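Local coordinates for ferritin like protein (Caulobacter vibrioides, PDB 3HL1) that is of unknown function but probably binds metal, its chain built largely of long helices as in the ferritin-like family, at residues Ala18-Glu22 with His57-Ser62; Leu30-Ser35 with Ile304-Trp308; Asn63-Gly69 with Val162-Gln168. All coordinates share one frame; numbering follows the deposited sequence.

Contact 1 of 3, residues Ala18-Glu22 with His57-Ser62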
loop_
_atom_site.group_PDB
_atom_site.type_symbol
_atom_site.label_atom_id
_atom_site.label_comp_id
_atom_site.label_asym_id
_atom_site.label_seq_id
_atom_site.Cartn_x
_atom_site.Cartn_y
_atom_site.Cartn_z
ATOM N N ALA A 18 -7.159 -6.097 -0.325
ATOM C CA ALA A 18 -6.006 -5.712 -1.131
ATOM C C ALA A 18 -5.852 -4.218 -1.054
ATOM O O ALA A 18 -4.746 -3.726 -0.856
ATOM C CB ALA A 18 -6.135 -6.223 -2.596
ATOM N N ILE A 19 -6.950 -3.452 -1.179
ATOM C CA ILE A 19 -6.805 -2.008 -1.096
ATOM C C ILE A 19 -6.384 -1.565 0.311
ATOM O O ILE A 19 -5.583 -0.649 0.441
ATOM C CB ILE A 19 -8.021 -1.245 -1.676
ATOM C CG1 ILE A 19 -7.494 0.033 -2.398
ATOM C CG2 ILE A 19 -8.946 -0.972 -0.604
ATOM C CD1 ILE A 19 -8.442 0.705 -3.265
ATOM N N ASP A 20 -6.882 -2.240 1.351
ATOM C CA ASP A 20 -6.500 -1.899 2.742
ATOM C C ASP A 20 -5.006 -2.108 2.955
ATOM O O ASP A 20 -4.337 -1.298 3.607
ATOM C CB ASP A 20 -7.259 -2.735 3.746
ATOM C CG ASP A 20 -8.743 -2.350 3.865
ATOM O OD1 ASP A 20 -9.181 -1.365 3.300
ATOM O OD2 ASP A 20 -9.420 -3.167 4.490
ATOM N N LEU A 21 -4.467 -3.170 2.362
ATOM C CA LEU A 21 -3.050 -3.470 2.529
ATOM C C LEU A 21 -2.234 -2.450 1.781
ATOM O O LEU A 21 -1.281 -1.872 2.330
ATOM C CB LEU A 21 -2.717 -4.893 2.058
ATOM C CG LEU A 21 -1.212 -5.320 2.118
ATOM C CD1 LEU A 21 -0.530 -5.103 3.452
ATOM C CD2 LEU A 21 -1.113 -6.773 1.785
ATOM N N GLU A 22 -2.623 -2.135 0.539
ATOM C CA GLU A 22 -1.859 -1.117 -0.239
ATOM C C GLU A 22 -1.870 0.221 0.514
ATOM O O GLU A 22 -0.864 0.903 0.633
ATOM C CB GLU A 22 -2.416 -0.915 -1.684
ATOM C CG GLU A 22 -2.377 -2.186 -2.545
ATOM C CD GLU A 22 -0.976 -2.652 -2.993
ATOM O OE1 GLU A 22 -0.051 -1.821 -2.994
ATOM O OE2 GLU A 22 -0.869 -3.839 -3.431
ATOM N N HIS A 57 -0.998 1.483 -7.140
ATOM C CA HIS A 57 -1.570 0.178 -6.853
ATOM C C HIS A 57 -2.965 0.324 -6.304
ATOM O O HIS A 57 -3.858 -0.438 -6.704
ATOM C CB HIS A 57 -0.726 -0.682 -5.905
ATOM C CG HIS A 57 0.638 -0.998 -6.419
ATOM N ND1 HIS A 57 1.605 -1.594 -5.632
ATOM C CD2 HIS A 57 1.220 -0.733 -7.608
ATOM C CE1 HIS A 57 2.720 -1.692 -6.336
ATOM N NE2 HIS A 57 2.517 -1.175 -7.532
ATOM N N ALA A 58 -3.152 1.263 -5.376
ATOM C CA ALA A 58 -4.477 1.520 -4.799
ATOM C C ALA A 58 -5.498 1.834 -5.891
ATOM O O ALA A 58 -6.598 1.262 -5.908
ATOM C CB ALA A 58 -4.422 2.644 -3.716
ATOM N N GLN A 59 -5.148 2.753 -6.785
ATOM C CA GLN A 59 -5.986 3.094 -7.926
ATOM C C GLN A 59 -6.342 1.886 -8.811
ATOM O O GLN A 59 -7.488 1.741 -9.239
ATOM C CB GLN A 59 -5.300 4.174 -8.781
ATOM C CG GLN A 59 -5.981 4.382 -10.137
ATOM C CD GLN A 59 -5.370 5.495 -10.932
ATOM O OE1 GLN A 59 -5.456 6.661 -10.534
ATOM N NE2 GLN A 59 -4.743 5.150 -12.070
ATOM N N LEU A 60 -5.359 1.035 -9.077
ATOM C CA LEU A 60 -5.543 -0.139 -9.940
ATOM C C LEU A 60 -6.460 -1.127 -9.307
ATOM O O LEU A 60 -7.315 -1.725 -10.004
ATOM C CB LEU A 60 -4.186 -0.784 -10.282
ATOM C CG LEU A 60 -3.209 0.113 -11.101
ATOM C CD1 LEU A 60 -1.968 -0.697 -11.500
ATOM C CD2 LEU A 60 -3.885 0.686 -12.302
ATOM N N VAL A 61 -6.298 -1.339 -8.004
ATOM C CA VAL A 61 -7.193 -2.207 -7.286
ATOM C C VAL A 61 -8.619 -1.649 -7.346
ATOM O O VAL A 61 -9.533 -2.380 -7.626
ATOM C CB VAL A 61 -6.759 -2.508 -5.823
ATOM C CG1 VAL A 61 -7.883 -3.273 -5.095
ATOM C CG2 VAL A 61 -5.472 -3.347 -5.791
ATOM N N SER A 62 -8.797 -0.350 -7.109
ATOM C CA SER A 62 -10.121 0.259 -7.231
ATOM C C SER A 62 -10.718 0.002 -8.635
ATOM O O SER A 62 -11.899 -0.309 -8.799
ATOM C CB SER A 62 -10.058 1.774 -6.984
ATOM O OG SER A 62 -11.365 2.347 -7.114
#
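Glu-22 and His-57 set two flat groups almost perpendicular, the carboxylate and imidazole planes standing 83° apart. The carboxylate oxygen OE1 of Glu-22 sits at the edge of the His-57 ring and nearly in its plane, so that ring ND1 donates a hydrogen bond of 3.1 Å to Glu-22 OE1. That bond is bent (140° at the hydrogen), and it reaches the oxygen from above the carboxylate plane. A bend at chi2 (-71°) folds the Glu-22 chain so that its carboxyl carbon CD packs 3.5 Å from CB of His-57, bringing the acid alongside the root of the ring as well as to its nitrogen.

One helical turn away, apolar groups take over. Ile-19 reaches across with CD1, which lies 3.3 Å from the carbonyl O of Ala-58, while its CB meets CG1 of Val-61 at 4.0 Å; the same methyl of Val-61 touches Ala-18 CB. The small side chains of Ala-18 and Ala-58 suit an antiparallel helix pair whose axes pass 9.2 Å apart. Helix 144-157 closes over this side through Phe-147 and Tyr-148.

The polar pair is buried with both ring nitrogens and both carboxylate oxygens engaged, Glu-22 OE2 by the hydroxyl of Tyr-148, His-57 NE2 by OE1 of Gln-205. An unidentified small molecule, probably from the crystallisation liquor, hydrogen-bonds to Glu-22 OE2 and weakly to His-57 ND1, and Glu-54 brings a second carboxylate close to OE1. Acids and a histidine gathered inside helices recall the metal sites of ferritin-like proteins, but whether this one binds metal is not established.

Contact 2 of 3, residues Leu30-Ser35 with Ile304-Trp308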
loop_
_atom_site.group_PDB
_atom_site.type_symbol
_atom_site.label_atom_id
_atom_site.label_comp_id
_atom_site.label_asym_id
_atom_site.label_seq_id
_atom_site.Cartn_x
_atom_site.Cartn_y
_atom_site.Cartn_z
ATOM N N LEU A 30 5.629 6.776 3.794
ATOM C CA LEU A 30 5.702 8.232 3.823
ATOM C C LEU A 30 6.368 8.728 5.095
ATOM O O LEU A 30 7.180 9.684 5.071
ATOM C CB LEU A 30 4.307 8.874 3.704
ATOM C CG LEU A 30 3.671 8.934 2.300
ATOM C CD1 LEU A 30 2.167 9.377 2.401
ATOM C CD2 LEU A 30 4.532 9.807 1.316
ATOM N N THR A 31 6.010 8.100 6.210
ATOM C CA THR A 31 6.577 8.413 7.532
ATOM C C THR A 31 8.091 8.203 7.535
ATOM O O THR A 31 8.815 9.097 7.965
ATOM C CB THR A 31 5.860 7.639 8.651
ATOM O OG1 THR A 31 4.474 8.001 8.598
ATOM C CG2 THR A 31 6.467 8.015 10.041
ATOM N N VAL A 32 8.555 7.079 6.985
ATOM C CA VAL A 32 10.018 6.839 6.780
ATOM C C VAL A 32 10.616 7.862 5.848
ATOM O O VAL A 32 11.645 8.441 6.164
ATOM C CB VAL A 32 10.291 5.406 6.259
ATOM C CG1 VAL A 32 11.778 5.187 5.868
ATOM C CG2 VAL A 32 9.767 4.422 7.311
ATOM N N LEU A 33 9.989 8.081 4.700
ATOM C CA LEU A 33 10.501 9.031 3.711
ATOM C C LEU A 33 10.822 10.384 4.307
ATOM O O LEU A 33 11.920 10.881 4.213
ATOM C CB LEU A 33 9.477 9.238 2.580
ATOM C CG LEU A 33 9.833 10.125 1.417
ATOM C CD1 LEU A 33 11.143 9.577 0.681
ATOM C CD2 LEU A 33 8.613 10.361 0.471
ATOM N N TYR A 34 9.833 10.998 4.913
ATOM C CA TYR A 34 9.992 12.378 5.380
ATOM C C TYR A 34 10.866 12.505 6.610
ATOM O O TYR A 34 11.345 13.608 6.898
ATOM C CB TYR A 34 8.624 13.048 5.580
ATOM C CG TYR A 34 7.998 13.449 4.274
ATOM C CD1 TYR A 34 8.542 14.470 3.512
ATOM C CD2 TYR A 34 6.918 12.738 3.740
ATOM C CE1 TYR A 34 8.003 14.825 2.288
ATOM C CE2 TYR A 34 6.384 13.081 2.507
ATOM C CZ TYR A 34 6.919 14.135 1.800
ATOM O OH TYR A 34 6.390 14.494 0.599
ATOM N N SER A 35 11.164 11.376 7.262
ATOM C CA SER A 35 12.171 11.361 8.340
ATOM C C SER A 35 13.585 11.649 7.866
ATOM O O SER A 35 14.393 12.096 8.664
ATOM C CB SER A 35 12.210 10.060 9.139
ATOM O OG SER A 35 12.934 9.052 8.431
ATOM N N ILE A 304 3.354 15.894 6.994
ATOM C CA ILE A 304 4.191 14.811 7.534
ATOM C C ILE A 304 5.581 15.343 7.873
ATOM O O ILE A 304 6.156 15.076 8.938
ATOM C CB ILE A 304 4.274 13.621 6.524
ATOM C CG1 ILE A 304 2.882 13.098 6.252
ATOM C CG2 ILE A 304 5.179 12.522 7.062
ATOM C CD1 ILE A 304 2.759 12.158 4.995
ATOM N N LEU A 305 6.155 16.097 6.957
ATOM C CA LEU A 305 7.475 16.703 7.217
ATOM C C LEU A 305 7.428 17.635 8.419
ATOM O O LEU A 305 8.342 17.693 9.238
ATOM C CB LEU A 305 7.959 17.483 6.011
ATOM C CG LEU A 305 9.295 18.209 6.113
ATOM C CD1 LEU A 305 10.406 17.259 6.497
ATOM C CD2 LEU A 305 9.587 18.861 4.781
ATOM N N SER A 306 6.340 18.361 8.538
ATOM C CA SER A 306 6.242 19.336 9.605
ATOM C C SER A 306 6.200 18.647 10.979
ATOM O O SER A 306 6.855 19.109 11.917
ATOM C CB SER A 306 5.066 20.281 9.368
ATOM O OG SER A 306 4.765 20.908 10.586
ATOM N N CYS A 307 5.546 17.492 11.090
ATOM C CA CYS A 307 5.610 16.680 12.311
ATOM C C CYS A 307 7.029 16.349 12.699
ATOM O O CYS A 307 7.461 16.627 13.816
ATOM C CB CYS A 307 4.814 15.381 12.173
ATOM S SG CYS A 307 3.019 15.587 12.112
ATOM N N TRP A 308 7.789 15.769 11.767
ATOM C CA TRP A 308 9.168 15.425 12.025
ATOM C C TRP A 308 10.042 16.606 12.427
ATOM O O TRP A 308 10.833 16.512 13.389
ATOM C CB TRP A 308 9.781 14.755 10.791
ATOM C CG TRP A 308 9.455 13.317 10.651
ATOM C CD1 TRP A 308 8.903 12.735 9.571
ATOM C CD2 TRP A 308 9.746 12.280 11.574
ATOM N NE1 TRP A 308 8.838 11.366 9.744
ATOM C CE2 TRP A 308 9.325 11.067 10.983
ATOM C CE3 TRP A 308 10.301 12.241 12.854
ATOM C CZ2 TRP A 308 9.446 9.850 11.622
ATOM C CZ3 TRP A 308 10.442 11.009 13.492
ATOM C CH2 TRP A 308 10.015 9.836 12.884
#
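Tyr-34 and Leu-305 come closest in the backbone, CA to CA 5.3 Å, where the axes of segments 30-35 and 304-308 pass 9.0 Å apart at -59°. The indole of Trp-308 carries the polar part of the contact. Its NE1 donates to O of Thr-31 at 2.9 Å, arriving in the carbonyl plane on a lone pair, with 148° at the hydrogen. Methyl CG2 of Thr-31 packs 3.8 Å from CZ2 of the same indole. Over one indole face stands CB of Ser-35, a CH-pi contact 3.9 Å from the centroid of the five-membered ring. With chi1 at 80°, the Ser-35 hydroxyl is turned back toward its own helix, where OG donates to O of Val-32 and leaves CB to meet the indole; OG also bonds the backbone N of Leu-110.

Apolar packing fills the rest. Ile-304 puts its two branches to different uses: CG2 meets Tyr-34 CD2 at 3.8 Å, whereas CD1 reaches Leu-30 CD1, also at 3.8 Å, the paired side chains crossing at about a right angle in each case. Leu-305 adds its CB against CD1 of the tyrosine ring. Behind Ile-304 lie Leu-269 of helix 261-283 and Tyr-316 of the C-terminal tail.

Thr-31 O is an acceptor only weakly engaged within its own helix, since the bond from Ser-35 N is long. The indole N-H supplies it with a stronger partner, and face and edge of one ring are both used. The C-terminal helix 292-309 is thus tied to helix 8-35 at residues 30-35 by one directional bond set among hydrocarbon contacts.

Contact 3 of 3, residues Asn63-Gly69 with Val162-Gln168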
loop_
_atom_site.group_PDB
_atom_site.type_symbol
_atom_site.label_atom_id
_atom_site.label_comp_id
_atom_site.label_asym_id
_atom_site.label_seq_id
_atom_site.Cartn_x
_atom_site.Cartn_y
_atom_site.Cartn_z
ATOM N N ASN A 63 -9.902 0.166 -9.660
ATOM C CA ASN A 63 -10.346 -0.049 -11.040
ATOM C C ASN A 63 -10.759 -1.491 -11.309
ATOM O O ASN A 63 -11.814 -1.732 -11.900
ATOM C CB ASN A 63 -9.247 0.394 -12.072
ATOM C CG ASN A 63 -9.131 1.886 -12.178
ATOM O OD1 ASN A 63 -9.982 2.639 -11.654
ATOM N ND2 ASN A 63 -8.065 2.360 -12.907
ATOM N N ILE A 64 -9.993 -2.435 -10.807
ATOM C CA ILE A 64 -10.341 -3.847 -10.953
ATOM C C ILE A 64 -11.648 -4.138 -10.187
ATOM O O ILE A 64 -12.560 -4.758 -10.702
ATOM C CB ILE A 64 -9.221 -4.780 -10.406
ATOM C CG1 ILE A 64 -7.917 -4.619 -11.215
ATOM C CG2 ILE A 64 -9.697 -6.274 -10.447
ATOM C CD1 ILE A 64 -6.727 -5.262 -10.528
ATOM N N ALA A 65 -11.699 -3.736 -8.920
ATOM C CA ALA A 65 -12.871 -3.979 -8.071
ATOM C C ALA A 65 -14.103 -3.360 -8.725
ATOM O O ALA A 65 -15.168 -3.979 -8.769
ATOM C CB ALA A 65 -12.650 -3.409 -6.653
ATOM N N ASN A 66 -13.992 -2.114 -9.161
ATOM C CA ASN A 66 -15.115 -1.446 -9.786
ATOM C C ASN A 66 -15.623 -2.127 -11.059
ATOM O O ASN A 66 -16.855 -2.157 -11.313
ATOM C CB ASN A 66 -14.867 0.061 -10.029
ATOM C CG ASN A 66 -15.219 0.888 -8.845
ATOM O OD1 ASN A 66 -16.388 0.954 -8.431
ATOM N ND2 ASN A 66 -14.207 1.480 -8.227
ATOM N N ALA A 67 -14.714 -2.643 -11.863
ATOM C CA ALA A 67 -15.088 -3.422 -13.046
ATOM C C ALA A 67 -15.958 -4.636 -12.669
ATOM O O ALA A 67 -16.869 -4.980 -13.431
ATOM C CB ALA A 67 -13.882 -3.904 -13.787
ATOM N N TYR A 68 -15.694 -5.257 -11.501
ATOM C CA TYR A 68 -16.499 -6.359 -10.984
ATOM C C TYR A 68 -17.746 -5.911 -10.181
ATOM O O TYR A 68 -18.475 -6.746 -9.658
ATOM C CB TYR A 68 -15.653 -7.287 -10.115
ATOM C CG TYR A 68 -14.766 -8.203 -10.900
ATOM C CD1 TYR A 68 -13.573 -7.750 -11.474
ATOM C CD2 TYR A 68 -15.106 -9.549 -11.082
ATOM C CE1 TYR A 68 -12.739 -8.605 -12.177
ATOM C CE2 TYR A 68 -14.272 -10.409 -11.816
ATOM C CZ TYR A 68 -13.092 -9.925 -12.345
ATOM O OH TYR A 68 -12.274 -10.761 -13.085
ATOM N N GLY A 69 -17.949 -4.611 -10.062
ATOM C CA GLY A 69 -19.109 -4.019 -9.431
ATOM C C GLY A 69 -18.966 -3.555 -7.984
ATOM O O GLY A 69 -19.964 -3.226 -7.333
ATOM N N VAL A 162 -17.672 -8.796 -14.971
ATOM C CA VAL A 162 -16.896 -7.649 -15.449
ATOM C C VAL A 162 -17.676 -6.807 -16.438
ATOM O O VAL A 162 -18.198 -7.313 -17.428
ATOM C CB VAL A 162 -15.580 -8.042 -16.039
ATOM C CG1 VAL A 162 -14.893 -6.756 -16.583
ATOM C CG2 VAL A 162 -14.735 -8.804 -14.975
ATOM N N ARG A 163 -17.774 -5.530 -16.127
ATOM C CA ARG A 163 -18.380 -4.518 -16.994
ATOM C C ARG A 163 -17.350 -3.436 -17.303
ATOM O O ARG A 163 -16.643 -2.937 -16.404
ATOM C CB ARG A 163 -19.606 -3.915 -16.315
ATOM C CG ARG A 163 -20.797 -4.836 -16.314
ATOM C CD ARG A 163 -21.886 -4.282 -15.438
ATOM N NE ARG A 163 -23.194 -4.934 -15.540
ATOM C CZ ARG A 163 -23.618 -5.972 -14.805
ATOM N NH1 ARG A 163 -22.815 -6.607 -13.945
ATOM N NH2 ARG A 163 -24.849 -6.422 -14.984
ATOM N N GLY A 164 -17.253 -3.051 -18.580
ATOM C CA GLY A 164 -16.270 -2.053 -18.987
ATOM C C GLY A 164 -16.652 -0.648 -18.651
ATOM O O GLY A 164 -17.838 -0.323 -18.559
ATOM N N ASN A 165 -15.646 0.193 -18.432
ATOM C CA ASN A 165 -15.859 1.632 -18.177
ATOM C C ASN A 165 -16.703 1.942 -16.959
ATOM O O ASN A 165 -17.410 2.937 -16.910
ATOM C CB ASN A 165 -16.445 2.300 -19.433
ATOM C CG ASN A 165 -15.497 2.225 -20.594
ATOM O OD1 ASN A 165 -14.310 2.515 -20.442
ATOM N ND2 ASN A 165 -15.996 1.806 -21.745
ATOM N N GLN A 166 -16.581 1.089 -15.947
ATOM C CA GLN A 166 -17.441 1.157 -14.794
ATOM C C GLN A 166 -16.714 1.757 -13.634
ATOM O O GLN A 166 -15.912 1.070 -12.991
ATOM C CB GLN A 166 -17.938 -0.254 -14.430
ATOM C CG GLN A 166 -19.023 -0.223 -13.336
ATOM C CD GLN A 166 -19.797 -1.510 -13.275
ATOM O OE1 GLN A 166 -20.952 -1.558 -13.702
ATOM N NE2 GLN A 166 -19.158 -2.580 -12.757
ATOM N N LYS A 167 -16.994 3.035 -13.359
ATOM C CA LYS A 167 -16.414 3.770 -12.251
ATOM C C LYS A 167 -14.888 3.632 -12.212
ATOM O O LYS A 167 -14.280 3.343 -11.182
ATOM C CB LYS A 167 -17.100 3.350 -10.964
ATOM C CG LYS A 167 -18.615 3.522 -10.979
ATOM C CD LYS A 167 -19.212 3.196 -9.618
ATOM C CE LYS A 167 -20.638 3.545 -9.511
ATOM N NZ LYS A 167 -21.407 2.679 -10.370
ATOM N N GLN A 168 -14.278 3.866 -13.383
ATOM C CA GLN A 168 -12.834 3.765 -13.534
ATOM C C GLN A 168 -12.184 5.120 -13.262
ATOM O O GLN A 168 -12.753 6.161 -13.566
ATOM C CB GLN A 168 -12.456 3.302 -14.931
ATOM C CG GLN A 168 -12.963 1.963 -15.301
ATOM C CD GLN A 168 -12.359 0.888 -14.471
ATOM O OE1 GLN A 168 -11.210 0.512 -14.662
ATOM N NE2 GLN A 168 -13.136 0.359 -13.550
HETATM O O HOH W 1 -11.869 2.986 -9.603
#
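Two glutamines, Gln-166 and Gln-168, turn their side-chain amides onto backbone carbonyls of the last helical turn, Asn-66 and Asn-63. Gln-168 is bent at chi2 (-65°), which folds NE2 back so that it can donate both to O of Asn-63, at 3.0 Å, and, from above the carbonyl plane, to O of Gln-166, two residues earlier, at 2.9 Å. Both acceptors lie in the plane of its amide, and both bonds are nearly straight. The amide planes of Gln-168 and Asn-63 are 42° apart, the carbonyl OE1 of the glutamine passing 3.3 Å from CB of the asparagine; OE1 itself is held by the backbone N of Val-184, and ND2 of Asn-63 by O of Leu-182. Gln-166 is extended instead, and its NE2 reaches O of Asn-66 at 2.8 Å, in the carbonyl plane.

Lys-167 crosses Asn-66 at about a right angle, its CB near OD1. A water receives a weak bond from ND2 of Asn-66 and donates to OD1 of Asn-63 and to O of Lys-167. OD1 of Asn-66 bonds to OG of Ser-71, and its ND2 to O of Ser-62 and O of Phe-284.

At the other end, Val-162 sets its methyl CG2 over one face of the Tyr-68 ring, 3.5 Å from the centroid and 18° off the normal, while the Tyr-68 hydroxyl bonds to O of Met-155. Backbone N of Arg-163 donates to O of Ala-67 at 2.9 Å.

Gly-69, with positive phi, ends helix 42-67 in a Schellman motif. The loop after helix 144-157 adds second donors to Asn-63 O and Asn-66 O, and a donor to Ala-67 O, a loop capping the C-terminal turn of a helix.

Helices 8-35 and 42-67 follow each other in the chain; contact 1 joins both, contact 2 uses helix 8-35 and contact 3 helix 42-67. Contact 1 pairs them in the interior, its centre about 7 Å from that of the chain, and it holds the buried acid and histidine beside the unidentified ligand. Farther along helix 8-35, contact 2 attaches the C-terminal helix 292-309, with its centre about 22 Å from that of contact 1. Contact 3 takes up helix 42-67 directly after contact 1, the centres about 14 Å apart, and finishes it against a loop. Contacts 2 and 3 lie on opposite sides of the chain's centre, about 34 Å apart between centres.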